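DNA-binding protein reb1 (Schizosaccharomyces pombe, PDB 5EYB) binds specific DNA sites at rRNA gene enhancers and promoters and upstream of many RNA polymerase II genes, and acts in terminating RNA polymerase I transcription. Local coordinates at residues Leu59-Met64 and Arg70-His75; Ile106-Val111 and Arg163-Phe168; Val288-Arg293 and Ile328-Met333. All coordinates share one frame; numbering follows the deposited sequence.

Interaction 1 (Leu59-Met64 and Arg70-His75); sequences LLVQEM and RTILRH. With nucleotides of chain B.
Val61 and Ile72 bring the two helices together, their CA atoms 7.2 Å apart, and no hydrogen bond links the segments, which bury 165 Å² in all. Ile72 supplies most of that surface. With CG1 set beside the backbone N and CD1 running straight on from it (chi2 178°), its long branch pushes up to the backbone of helix 51-63: CD1 lies 3.7 Å from Leu60 O and also 3.7 Å from Val61 CA. Met64, the first residue beyond helix 51-63, closes over the same methyl with its CB 4.0 Å from Ile72 CD1, and the bend at its last torsion (chi3 -81°) turns CE back onto both Ile72 methyls. The short branch faces Leu60, with Ile72 CG2 4.1 Å from Leu60 CB.

Other residues of the 70-75 helix meet DNA. His75 NE2 donates to OP1 of DA17 of chain B at 3.1 Å, at an N-H...acceptor angle of 139°, with the phosphorus at the ring edge and in its plane. Thr71 OG1 adds a weak bond of 3.4 Å to OP2 of DA17 of chain B. Arg74 reaches the bases, its NH1 3.7 Å from the C7 methyl of DT18 of chain B, a major-groove group. This is consistent with helix 69-79 acting as the recognition helix of a helix-turn-helix unit in the Myb-associated domain.

Behind the contact, helix 16-32 packs Tyr21 and Leu22 on Leu60, while Phe67, in the turn joining helices 51-63 and 69-79, touches Ile72. Trp14 completes the surroundings, lying against Met64 and the His75 ring.

Interaction 2 (Ile106-Val111 and Arg163-Phe168); sequences IISQEV and RAYNPF. With nucleotides of chain C.
Tyr165, Val111 and Ile107 carry this contact, and Tyr165 alone accounts for 76 of its 140 Å². It is the first residue beyond helix 154-164 to leave helical geometry, and its ring runs out to meet Val111, which comes from the opposite direction. Val111 CG2 sits over the ring face as a CH-pi contact, 4.2 Å from the Tyr165 centroid and 28° off the ring normal. With CG1 of Val111 anti to its own backbone N (chi1 172°), the second methyl also meets the ring, CG1 lying 3.8 Å from Tyr165 CE2. Ile107 CG2 approaches obliquely, 4.1 Å from Tyr165 CE1. The phenol oxygen ends beside the helix backbone, Tyr165 OH being 3.7 Å from Ser108 CA.

Phe125 of helix 122-129 meets the same ring edge-to-face, so Tyr165 is held by an aliphatic and an aromatic partner. With an alanine here, Val111 would probably lose the ring face of its CH-pi contact and Ile107 its packing on CE1, opening a gap between helix 101-116 and the end of helix 154-164.

One residue before that helix ends, Arg163 NH1 makes a weak 3.3 Å bond to OP2 of DC16 of chain C, and one face of its guanidinium lies over C5 of that cytosine, on the major-groove edge. Such a DNA-facing helix, packed through its C-terminal end on another helix, is consistent with a helix-turn-helix-like Myb-associated domain.

Interaction 3 (Val288-Arg293 and Ile328-Met333); sequences VWLLER and INLKKM
Leu291 and Leu330 share one backbone-to-side-chain setting, CG anti to the carbonyl carbon (chi1 -66° and -75°), yet they meet through different branches. In Leu330 the touching methyl is CD1, which continues the chain straight out from CA and CB (chi2 178°) and so projects furthest from its helix. In Leu291 it is the side branch, CD2, that receives it. The two methyls, Leu291 CD2 and Leu330 CD1, stand 3.9 Å apart, and Leu291 CG follows at 4.2 Å from Leu330 CD1. The two side chains cross at a slant.

Leu290 adds a looser touch through its CD2, 4.5 Å from Leu330 CD1. One methyl of Leu330 therefore serves as the whole meeting point from its side, addressed by two consecutive leucines of the 288-293 helix. The backbones stay well apart, the nearest CA atoms, those of Leu291 and Leu330, being 9.0 Å from each other. The segments bury just 97 Å² between them.

Further helices enclose the same leucines. Ala349, Ile350 and Phe353 of helix 342-356 pack on Leu291, and Trp307 of helix 307-314 reaches Leu290. Close by, Trp289 NE1 is hydrogen-bonded to Glu313 OE2.

All three touching residues are buried, and no hydrogen bond or charge pair crosses the segments. The contact is thus purely hydrophobic, joining helices 284-299 and 320-333 in a multi-helix core; with its nearest atom about 15 Å from the bound DNA, it makes no direct contribution to DNA contact.

How the interactions relate
The three interactions follow one another along the all-helical chain, each closing before the next opens. Interactions 1 and 2 belong to two separate Myb-associated ranges, with centres 26 Å apart and nearest atoms about 17 Å apart; helices 69-79 and 101-116, one from each, are successive in the chain. In both, a helix that touches DNA is packed on a helix of its own range, and the nucleotides contacted are on different strands, chains B and C. Interaction 3, on helices 284-299 and 320-333, stands across the chain's centre, its centre 47 and 57 Å from those of interactions 1 and 2, consistent with an elongated protein whose helical units lie far apart.

Interaction 1 (Leu59-Met64 and Arg70-His75)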
# COMPACT_ATOMS: atom_id res chain seq x y z
N LEU A 59 19.50 -7.62 -18.31
CA LEU A 59 19.08 -6.85 -19.48
C LEU A 59 17.70 -6.24 -19.25
O LEU A 59 17.49 -5.06 -19.52
CB LEU A 59 19.07 -7.74 -20.73
CG LEU A 59 18.55 -7.16 -22.04
CD1 LEU A 59 19.38 -7.68 -23.19
CD2 LEU A 59 17.08 -7.51 -22.26
N LEU A 60 16.77 -7.06 -18.77
CA LEU A 60 15.41 -6.62 -18.48
C LEU A 60 15.39 -5.44 -17.52
O LEU A 60 14.66 -4.46 -17.73
CB LEU A 60 14.59 -7.77 -17.91
CG LEU A 60 14.37 -8.96 -18.83
CD1 LEU A 60 13.55 -10.03 -18.13
CD2 LEU A 60 13.69 -8.53 -20.12
N VAL A 61 16.18 -5.54 -16.46
CA VAL A 61 16.28 -4.48 -15.46
C VAL A 61 16.70 -3.17 -16.11
O VAL A 61 16.16 -2.11 -15.81
CB VAL A 61 17.27 -4.84 -14.34
CG1 VAL A 61 17.42 -3.69 -13.37
CG2 VAL A 61 16.81 -6.10 -13.62
N GLN A 62 17.66 -3.27 -17.03
CA GLN A 62 18.14 -2.10 -17.75
C GLN A 62 17.13 -1.64 -18.79
O GLN A 62 16.94 -0.44 -19.01
CB GLN A 62 19.48 -2.40 -18.42
CG GLN A 62 19.99 -1.28 -19.31
CD GLN A 62 21.16 -1.71 -20.16
OE1 GLN A 62 21.16 -1.52 -21.38
NE2 GLN A 62 22.17 -2.29 -19.53
N GLU A 63 16.47 -2.60 -19.43
CA GLU A 63 15.53 -2.30 -20.50
C GLU A 63 14.17 -1.85 -19.98
O GLU A 63 13.39 -1.24 -20.71
CB GLU A 63 15.35 -3.52 -21.41
CG GLU A 63 16.57 -3.85 -22.27
CD GLU A 63 16.76 -2.87 -23.41
OE1 GLU A 63 17.36 -1.79 -23.18
OE2 GLU A 63 16.30 -3.17 -24.53
N MET A 64 13.88 -2.14 -18.72
CA MET A 64 12.62 -1.72 -18.12
C MET A 64 12.85 -0.92 -16.83
O MET A 64 12.51 -1.38 -15.74
CB MET A 64 11.73 -2.93 -17.84
CG MET A 64 11.22 -3.61 -19.09
SD MET A 64 10.15 -5.03 -18.76
CE MET A 64 11.36 -6.29 -18.42
N ARG A 70 13.13 -6.91 -8.44
CA ARG A 70 12.23 -7.74 -7.66
C ARG A 70 10.87 -7.89 -8.34
O ARG A 70 10.32 -8.99 -8.41
CB ARG A 70 12.06 -7.17 -6.24
CG ARG A 70 10.96 -7.82 -5.38
CD ARG A 70 11.15 -9.33 -5.19
NE ARG A 70 10.20 -9.90 -4.24
CZ ARG A 70 10.00 -11.20 -4.06
NH1 ARG A 70 10.68 -12.08 -4.78
NH2 ARG A 70 9.12 -11.63 -3.17
N THR A 71 10.34 -6.79 -8.85
CA THR A 71 9.02 -6.83 -9.47
C THR A 71 9.08 -7.39 -10.89
O THR A 71 8.11 -7.98 -11.36
CB THR A 71 8.36 -5.44 -9.50
OG1 THR A 71 7.03 -5.55 -10.02
CG2 THR A 71 9.14 -4.53 -10.39
N ILE A 72 10.21 -7.22 -11.57
CA ILE A 72 10.38 -7.80 -12.90
C ILE A 72 10.41 -9.32 -12.78
O ILE A 72 9.81 -10.03 -13.58
CB ILE A 72 11.65 -7.29 -13.60
CG1 ILE A 72 11.48 -5.84 -14.04
CG2 ILE A 72 11.97 -8.14 -14.82
CD1 ILE A 72 12.71 -5.25 -14.69
N LEU A 73 11.12 -9.80 -11.77
CA LEU A 73 11.20 -11.24 -11.52
C LEU A 73 9.84 -11.81 -11.14
O LEU A 73 9.50 -12.92 -11.55
CB LEU A 73 12.21 -11.53 -10.41
CG LEU A 73 13.68 -11.37 -10.78
CD1 LEU A 73 14.56 -11.81 -9.62
CD2 LEU A 73 14.02 -12.15 -12.04
N ARG A 74 9.07 -11.05 -10.36
CA ARG A 74 7.74 -11.48 -9.96
C ARG A 74 6.84 -11.69 -11.18
O ARG A 74 6.13 -12.69 -11.27
CB ARG A 74 7.10 -10.47 -9.01
CG ARG A 74 7.60 -10.55 -7.58
CD ARG A 74 6.93 -9.48 -6.72
NE ARG A 74 7.43 -9.47 -5.35
CZ ARG A 74 6.98 -8.65 -4.41
NH1 ARG A 74 6.02 -7.78 -4.69
NH2 ARG A 74 7.48 -8.70 -3.18
N HIS A 75 6.88 -10.76 -12.10
CA HIS A 75 6.20 -10.91 -13.37
C HIS A 75 6.76 -12.01 -14.23
O HIS A 75 6.04 -12.66 -14.92
CB HIS A 75 6.17 -9.60 -14.13
CG HIS A 75 5.29 -8.58 -13.51
ND1 HIS A 75 4.32 -7.91 -14.22
CD2 HIS A 75 5.22 -8.12 -12.25
CE1 HIS A 75 3.69 -7.08 -13.41
NE2 HIS A 75 4.22 -7.19 -12.21
P DA B 17 3.43 -4.77 -9.38
OP1 DA B 17 3.48 -4.55 -10.84
OP2 DA B 17 3.89 -6.05 -8.80
O5' DA B 17 4.23 -3.59 -8.68
C5' DA B 17 3.95 -2.25 -9.03
C4' DA B 17 4.89 -1.31 -8.31
O4' DA B 17 4.55 -1.25 -6.91
C3' DA B 17 6.37 -1.69 -8.38
O3' DA B 17 7.13 -0.54 -8.69
C2' DA B 17 6.67 -2.23 -6.98
C1' DA B 17 5.69 -1.45 -6.12
N9 DA B 17 5.29 -2.15 -4.90
C8 DA B 17 4.89 -3.45 -4.79
N7 DA B 17 4.56 -3.81 -3.57
C5 DA B 17 4.74 -2.65 -2.83
C6 DA B 17 4.56 -2.35 -1.46
N6 DA B 17 4.14 -3.24 -0.56
N1 DA B 17 4.83 -1.09 -1.06
C2 DA B 17 5.25 -0.20 -1.96
N3 DA B 17 5.46 -0.36 -3.27
C4 DA B 17 5.18 -1.62 -3.64
P DT B 18 8.73 -0.61 -8.78
OP1 DT B 18 9.16 0.35 -9.82
OP2 DT B 18 9.16 -2.01 -8.87
O5' DT B 18 9.19 -0.09 -7.34
C5' DT B 18 8.44 0.92 -6.69
C4' DT B 18 9.06 1.25 -5.35
O4' DT B 18 8.40 0.48 -4.31
C3' DT B 18 10.55 0.94 -5.23
O3' DT B 18 11.20 2.04 -4.63
C2' DT B 18 10.58 -0.29 -4.33
C1' DT B 18 9.38 -0.04 -3.44
N1 DT B 18 8.84 -1.27 -2.81
C2 DT B 18 8.48 -1.25 -1.48
O2 DT B 18 8.57 -0.25 -0.78
N3 DT B 18 7.99 -2.43 -1.00
C4 DT B 18 7.84 -3.62 -1.70
O4 DT B 18 7.39 -4.63 -1.17
C5 DT B 18 8.24 -3.58 -3.08
C7 DT B 18 8.11 -4.80 -3.94
C6 DT B 18 8.71 -2.42 -3.57

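Interaction 2 (Ile106-Val111 and Arg163-Phe168)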
# COMPACT_ATOMS: atom_id res chain seq x y z
N ILE A 106 -8.17 -1.57 -25.57
CA ILE A 106 -9.40 -1.12 -26.21
C ILE A 106 -9.59 0.38 -26.04
O ILE A 106 -9.97 1.08 -26.99
CB ILE A 106 -10.63 -1.86 -25.64
CG1 ILE A 106 -10.58 -3.35 -26.00
CG2 ILE A 106 -11.92 -1.24 -26.16
CD1 ILE A 106 -11.75 -4.14 -25.45
N ILE A 107 -9.33 0.88 -24.84
CA ILE A 107 -9.44 2.30 -24.56
C ILE A 107 -8.46 3.08 -25.42
O ILE A 107 -8.83 4.04 -26.09
CB ILE A 107 -9.18 2.62 -23.08
CG1 ILE A 107 -10.24 1.95 -22.19
CG2 ILE A 107 -9.17 4.12 -22.85
CD1 ILE A 107 -10.01 2.14 -20.71
N SER A 108 -7.21 2.64 -25.40
CA SER A 108 -6.15 3.27 -26.18
C SER A 108 -6.46 3.24 -27.68
O SER A 108 -6.06 4.15 -28.41
CB SER A 108 -4.81 2.59 -25.91
OG SER A 108 -3.75 3.23 -26.61
N GLN A 109 -7.17 2.21 -28.13
CA GLN A 109 -7.57 2.13 -29.53
C GLN A 109 -8.71 3.10 -29.83
O GLN A 109 -8.72 3.75 -30.87
CB GLN A 109 -7.98 0.70 -29.88
N GLU A 110 -9.66 3.19 -28.91
CA GLU A 110 -10.80 4.10 -29.07
C GLU A 110 -10.36 5.56 -29.03
O GLU A 110 -10.82 6.38 -29.83
CB GLU A 110 -11.85 3.83 -28.00
CG GLU A 110 -12.63 2.55 -28.20
CD GLU A 110 -13.53 2.61 -29.42
OE1 GLU A 110 -14.45 3.45 -29.45
OE2 GLU A 110 -13.31 1.80 -30.35
N VAL A 111 -9.48 5.88 -28.09
CA VAL A 111 -8.97 7.25 -27.96
C VAL A 111 -8.17 7.64 -29.19
O VAL A 111 -8.32 8.75 -29.71
CB VAL A 111 -8.09 7.42 -26.70
CG1 VAL A 111 -7.41 8.78 -26.71
CG2 VAL A 111 -8.92 7.24 -25.44
N ARG A 163 -8.30 9.87 -15.31
CA ARG A 163 -7.03 9.71 -14.61
C ARG A 163 -5.91 9.41 -15.60
O ARG A 163 -4.80 9.92 -15.46
CB ARG A 163 -7.13 8.62 -13.55
CG ARG A 163 -5.95 8.58 -12.59
CD ARG A 163 -6.27 7.80 -11.32
NE ARG A 163 -7.19 8.51 -10.43
CZ ARG A 163 -8.49 8.27 -10.34
NH1 ARG A 163 -9.05 7.33 -11.10
NH2 ARG A 163 -9.25 8.96 -9.50
N ALA A 164 -6.21 8.60 -16.61
CA ALA A 164 -5.21 8.16 -17.58
C ALA A 164 -4.94 9.23 -18.63
O ALA A 164 -3.85 9.28 -19.20
CB ALA A 164 -5.66 6.88 -18.26
N TYR A 165 -5.93 10.08 -18.88
CA TYR A 165 -5.79 11.16 -19.86
C TYR A 165 -6.08 12.50 -19.21
O TYR A 165 -7.22 12.94 -19.15
CB TYR A 165 -6.71 10.93 -21.05
CG TYR A 165 -6.41 9.65 -21.80
CD1 TYR A 165 -7.01 8.45 -21.42
CD2 TYR A 165 -5.53 9.63 -22.87
CE1 TYR A 165 -6.73 7.27 -22.10
CE2 TYR A 165 -5.24 8.46 -23.55
CZ TYR A 165 -5.85 7.29 -23.16
OH TYR A 165 -5.57 6.12 -23.83
N ASN A 166 -5.02 13.15 -18.74
CA ASN A 166 -5.14 14.43 -18.05
C ASN A 166 -4.13 15.43 -18.61
O ASN A 166 -3.11 15.03 -19.16
CB ASN A 166 -4.93 14.24 -16.55
CG ASN A 166 -3.58 13.65 -16.22
OD1 ASN A 166 -2.61 14.38 -15.98
ND2 ASN A 166 -3.50 12.33 -16.20
N PRO A 167 -4.44 16.73 -18.49
CA PRO A 167 -3.55 17.79 -18.98
C PRO A 167 -2.47 18.18 -17.97
O PRO A 167 -1.56 18.94 -18.30
CB PRO A 167 -4.51 18.95 -19.22
CG PRO A 167 -5.54 18.77 -18.17
CD PRO A 167 -5.72 17.28 -18.01
N PHE A 168 -2.58 17.66 -16.76
CA PHE A 168 -1.64 17.98 -15.69
C PHE A 168 -0.35 17.18 -15.85
O PHE A 168 -0.31 16.19 -16.58
CB PHE A 168 -2.27 17.72 -14.33
CG PHE A 168 -3.68 18.23 -14.20
CD1 PHE A 168 -3.93 19.57 -13.93
CD2 PHE A 168 -4.76 17.37 -14.36
CE1 PHE A 168 -5.23 20.04 -13.82
CE2 PHE A 168 -6.06 17.84 -14.25
CZ PHE A 168 -6.30 19.18 -13.98
P DC C 16 -7.52 3.13 -12.31
OP1 DC C 16 -7.66 2.23 -13.47
OP2 DC C 16 -7.74 4.58 -12.47
O5' DC C 16 -8.51 2.63 -11.17
C5' DC C 16 -8.38 1.33 -10.64
C4' DC C 16 -9.38 1.12 -9.53
O4' DC C 16 -9.02 1.95 -8.40
C3' DC C 16 -10.82 1.50 -9.90
O3' DC C 16 -11.73 0.50 -9.50
C2' DC C 16 -11.06 2.79 -9.13
C1' DC C 16 -10.17 2.60 -7.92
N1 DC C 16 -9.78 3.88 -7.30
C2 DC C 16 -10.20 4.17 -6.00
O2 DC C 16 -10.88 3.34 -5.39
N3 DC C 16 -9.85 5.36 -5.45
C4 DC C 16 -9.11 6.23 -6.15
N4 DC C 16 -8.78 7.38 -5.57
C5 DC C 16 -8.68 5.94 -7.48
C6 DC C 16 -9.04 4.77 -8.01

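Interaction 3 (Val288-Arg293 and Ile328-Met333)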
# COMPACT_ATOMS: atom_id res chain seq x y z
N VAL A 288 1.96 -14.81 32.76
CA VAL A 288 3.04 -14.73 33.75
C VAL A 288 4.39 -14.55 33.07
O VAL A 288 5.15 -13.65 33.42
CB VAL A 288 3.09 -15.99 34.63
CG1 VAL A 288 4.33 -15.97 35.51
CG2 VAL A 288 1.83 -16.09 35.48
N TRP A 289 4.68 -15.42 32.11
CA TRP A 289 5.95 -15.37 31.39
C TRP A 289 6.18 -14.01 30.75
O TRP A 289 7.28 -13.46 30.81
CB TRP A 289 6.00 -16.47 30.32
CG TRP A 289 7.23 -16.41 29.47
CD1 TRP A 289 8.42 -17.03 29.72
CD2 TRP A 289 7.41 -15.69 28.25
NE1 TRP A 289 9.33 -16.74 28.73
CE2 TRP A 289 8.73 -15.92 27.81
CE3 TRP A 289 6.57 -14.87 27.48
CZ2 TRP A 289 9.23 -15.37 26.64
CZ3 TRP A 289 7.08 -14.32 26.32
CH2 TRP A 289 8.39 -14.57 25.90
N LEU A 290 5.13 -13.46 30.14
CA LEU A 290 5.21 -12.16 29.49
C LEU A 290 5.50 -11.06 30.50
O LEU A 290 6.39 -10.24 30.30
CB LEU A 290 3.92 -11.86 28.73
CG LEU A 290 3.88 -10.50 28.02
CD1 LEU A 290 5.06 -10.35 27.08
CD2 LEU A 290 2.57 -10.34 27.26
N LEU A 291 4.74 -11.04 31.59
CA LEU A 291 4.92 -10.03 32.62
C LEU A 291 6.27 -10.17 33.33
O LEU A 291 6.86 -9.19 33.77
CB LEU A 291 3.79 -10.09 33.64
CG LEU A 291 2.40 -9.72 33.13
CD1 LEU A 291 1.38 -9.77 34.25
CD2 LEU A 291 2.41 -8.34 32.47
N GLU A 292 6.76 -11.41 33.42
CA GLU A 292 8.06 -11.65 34.03
C GLU A 292 9.19 -11.20 33.12
O GLU A 292 10.19 -10.64 33.58
CB GLU A 292 8.23 -13.13 34.39
CG GLU A 292 7.53 -13.53 35.67
CD GLU A 292 7.68 -15.00 35.98
OE1 GLU A 292 7.74 -15.80 35.02
OE2 GLU A 292 7.73 -15.36 37.17
N ARG A 293 9.04 -11.45 31.83
CA ARG A 293 10.04 -11.03 30.86
C ARG A 293 10.06 -9.51 30.74
O ARG A 293 11.10 -8.90 30.51
CB ARG A 293 9.78 -11.67 29.49
N ILE A 328 -0.98 -4.34 26.62
CA ILE A 328 -1.94 -3.24 26.74
C ILE A 328 -3.20 -3.70 27.47
O ILE A 328 -3.66 -3.04 28.40
CB ILE A 328 -2.34 -2.67 25.36
CG1 ILE A 328 -1.12 -2.12 24.62
CG2 ILE A 328 -3.38 -1.57 25.52
CD1 ILE A 328 -0.47 -0.98 25.32
N ASN A 329 -3.74 -4.84 27.05
CA ASN A 329 -4.96 -5.36 27.65
C ASN A 329 -4.76 -5.82 29.09
O ASN A 329 -5.68 -5.73 29.90
CB ASN A 329 -5.51 -6.51 26.81
CG ASN A 329 -5.93 -6.07 25.42
OD1 ASN A 329 -5.55 -4.99 24.96
ND2 ASN A 329 -6.71 -6.90 24.74
N LEU A 330 -3.56 -6.30 29.39
CA LEU A 330 -3.24 -6.71 30.75
C LEU A 330 -3.17 -5.51 31.69
O LEU A 330 -3.66 -5.57 32.81
CB LEU A 330 -1.93 -7.50 30.79
CG LEU A 330 -2.00 -8.93 30.25
CD1 LEU A 330 -0.63 -9.58 30.29
CD2 LEU A 330 -3.01 -9.74 31.05
N LYS A 331 -2.55 -4.43 31.22
CA LYS A 331 -2.48 -3.19 31.99
C LYS A 331 -3.88 -2.66 32.29
O LYS A 331 -4.13 -2.11 33.37
CB LYS A 331 -1.66 -2.13 31.25
CG LYS A 331 -0.15 -2.29 31.38
CD LYS A 331 0.59 -1.41 30.38
CE LYS A 331 0.26 0.06 30.55
NZ LYS A 331 0.72 0.59 31.86
N LYS A 332 -4.79 -2.84 31.34
CA LYS A 332 -6.15 -2.34 31.46
C LYS A 332 -7.02 -3.20 32.37
O LYS A 332 -7.91 -2.69 33.05
CB LYS A 332 -6.79 -2.24 30.07
CG LYS A 332 -8.19 -1.64 30.05
CD LYS A 332 -8.79 -1.67 28.65
CE LYS A 332 -10.22 -1.16 28.64
NZ LYS A 332 -10.83 -1.21 27.28
N MET A 333 -6.76 -4.51 32.40
CA MET A 333 -7.62 -5.44 33.13
C MET A 333 -7.09 -5.81 34.52
O MET A 333 -7.88 -6.01 35.44
CB MET A 333 -7.83 -6.71 32.31
CG MET A 333 -8.55 -6.48 30.99
SD MET A 333 -10.03 -5.47 31.17
CE MET A 333 -10.50 -5.26 29.45